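Local coordinates for vascular endothelial growth factor homolog (PDB 2GNN), which acts as a secreted, disulfide-linked homodimeric growth factor that binds vascular endothelial growth factor receptors and induces endothelial proliferation, at the interface of chains A and B. Residues are numbered along the deposited sequence; one frame, centred on the assembly and turned at random. Chains: chain A/B, Vascular endothelial growth factor homolog.

The interface of chains A and B. Residues chain A 44-45, 75-77, 87; chain B 13, 16-17, 20.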
loop_
_atom_site.group_PDB
_atom_site.type_symbol
_atom_site.label_atom_id
_atom_site.label_comp_id
_atom_site.label_asym_id
_atom_site.label_seq_id
_atom_site.Cartn_x
_atom_site.Cartn_y
_atom_site.Cartn_z
ATOM N N ASN A 44 7.936 20.024 4.771
ATOM C CA ASN A 44 7.307 20.063 3.463
ATOM C C ASN A 44 8.119 19.212 2.485
ATOM O O ASN A 44 9.233 19.592 2.115
ATOM C CB ASN A 44 7.200 21.512 2.971
ATOM C CG ASN A 44 6.250 21.673 1.793
ATOM O OD1 ASN A 44 6.000 20.735 1.039
ATOM N ND2 ASN A 44 5.720 22.880 1.631
ATOM N N PRO A 45 7.578 18.051 2.068
ATOM C CA PRO A 45 6.303 17.425 2.438
ATOM C C PRO A 45 6.301 16.725 3.813
ATOM O O PRO A 45 7.354 16.302 4.285
ATOM C CB PRO A 45 6.094 16.400 1.324
ATOM C CG PRO A 45 7.472 16.013 0.912
ATOM C CD PRO A 45 8.305 17.254 1.061
ATOM N N GLU A 75 15.911 15.010 0.364
ATOM C CA GLU A 75 15.790 16.424 0.688
ATOM C C GLU A 75 14.345 16.756 1.083
ATOM O O GLU A 75 13.395 16.317 0.430
ATOM C CB GLU A 75 16.202 17.275 -0.512
ATOM C CG GLU A 75 17.691 17.256 -0.853
ATOM C CD GLU A 75 18.038 18.213 -1.991
ATOM O OE1 GLU A 75 17.206 18.382 -2.914
ATOM O OE2 GLU A 75 19.144 18.803 -1.963
ATOM N N LEU A 76 14.188 17.520 2.162
ATOM C CA LEU A 76 12.881 17.989 2.628
ATOM C C LEU A 76 12.983 19.417 3.137
ATOM O O LEU A 76 13.998 19.794 3.709
ATOM C CB LEU A 76 12.347 17.103 3.753
ATOM C CG LEU A 76 11.735 15.749 3.396
ATOM C CD1 LEU A 76 12.771 14.654 3.459
ATOM C CD2 LEU A 76 10.610 15.431 4.350
ATOM N N LEU A 77 11.932 20.205 2.934
ATOM C CA LEU A 77 11.899 21.575 3.440
ATOM C C LEU A 77 11.576 21.639 4.929
ATOM O O LEU A 77 10.601 21.049 5.386
ATOM C CB LEU A 77 10.903 22.430 2.651
ATOM C CG LEU A 77 11.404 23.329 1.515
ATOM C CD1 LEU A 77 10.273 24.215 1.038
ATOM C CD2 LEU A 77 12.579 24.196 1.946
ATOM N N MET A 87 16.538 23.677 3.481
ATOM C CA MET A 87 16.456 22.285 3.032
ATOM C C MET A 87 17.305 21.348 3.900
ATOM O O MET A 87 18.455 21.647 4.222
ATOM C CB MET A 87 16.892 22.189 1.567
ATOM C CG MET A 87 16.535 20.882 0.876
ATOM S SD MET A 87 14.811 20.796 0.352
ATOM C CE MET A 87 14.840 21.934 -1.035
ATOM N N TRP B 13 14.315 17.179 -3.854
ATOM C CA TRP B 13 13.027 17.630 -3.318
ATOM C C TRP B 13 11.811 17.448 -4.242
ATOM O O TRP B 13 10.753 17.013 -3.780
ATOM C CB TRP B 13 13.119 19.078 -2.827
ATOM C CG TRP B 13 11.838 19.560 -2.242
ATOM C CD1 TRP B 13 11.315 19.221 -1.028
ATOM C CD2 TRP B 13 10.898 20.454 -2.854
ATOM N NE1 TRP B 13 10.109 19.855 -0.840
ATOM C CE2 TRP B 13 9.827 20.618 -1.944
ATOM C CE3 TRP B 13 10.860 21.142 -4.079
ATOM C CZ2 TRP B 13 8.725 21.433 -2.223
ATOM C CZ3 TRP B 13 9.765 21.957 -4.355
ATOM C CH2 TRP B 13 8.713 22.095 -3.428
ATOM N N VAL B 16 10.846 13.960 -4.141
ATOM C CA VAL B 16 10.298 13.648 -2.813
ATOM C C VAL B 16 8.840 14.102 -2.712
ATOM O O VAL B 16 7.972 13.357 -2.242
ATOM C CB VAL B 16 11.146 14.274 -1.664
ATOM C CG1 VAL B 16 10.504 14.004 -0.308
ATOM C CG2 VAL B 16 12.559 13.725 -1.677
ATOM N N LEU B 17 8.589 15.326 -3.171
ATOM C CA LEU B 17 7.255 15.906 -3.208
ATOM C C LEU B 17 6.321 15.063 -4.068
ATOM O O LEU B 17 5.253 14.656 -3.616
ATOM C CB LEU B 17 7.333 17.338 -3.732
ATOM C CG LEU B 17 6.043 18.149 -3.750
ATOM C CD1 LEU B 17 5.698 18.648 -2.347
ATOM C CD2 LEU B 17 6.182 19.300 -4.727
ATOM N N SER B 20 5.078 12.050 -2.368
ATOM C CA SER B 20 4.170 12.242 -1.229
ATOM C C SER B 20 2.796 12.849 -1.587
ATOM O O SER B 20 1.944 13.026 -0.704
ATOM C CB SER B 20 4.826 13.120 -0.177
ATOM O OG SER B 20 4.723 14.476 -0.545
#
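B:Trp13, at the start of helix 13-20, sets one indole face under A:Leu77 and its CB and CG beside A:Met87 of the partner subunit, in a homodimer of the PDGF/VEGF cystine-knot family whose N-terminal helix packs on the other chain. Chain A buries 110 Å² of its surface. CG of A:Leu77 stands 4.3 Å above the plane of the B:Trp13 ring, offset toward its rim. A:Met87 crosses the tryptophan at about a right angle; its chain bends at chi2 and chi3, bringing the methyl CE to 3.8 Å from CB of B:Trp13. One turn along the helix, B:Val16 meets the pyrrolidine of A:Pro45 nearly at right angles, CG1 of the valine lying 3.8 Å from CG of the proline. A:Pro45 follows a cis peptide bond, and its ring reaches on to B:Ser20, the CB atoms of A:Pro45 and B:Ser20 being 3.8 Å apart. The hydroxyl OG of B:Ser20 turns back to the carbonyl O of B:Leu17 in a 3.1 Å hydrogen bond within its own helix.

At the polar rim, indole NE1 of B:Trp13 donates to backbone O of A:Asn44 at 3.1 Å (152° at H). The acceptor lies near the indole plane, whereas the donor sits above the carbonyl plane, 41° out of it. With CG anti to its backbone N (chi1 -179°), B:Trp13 projects the indole away from its amide; that amide N donates to carboxylate OE1 of A:Glu75 at 3.3 Å, engaging the anti lone pair, at the helix's N-terminal end, whose dipole may favour a negative charge.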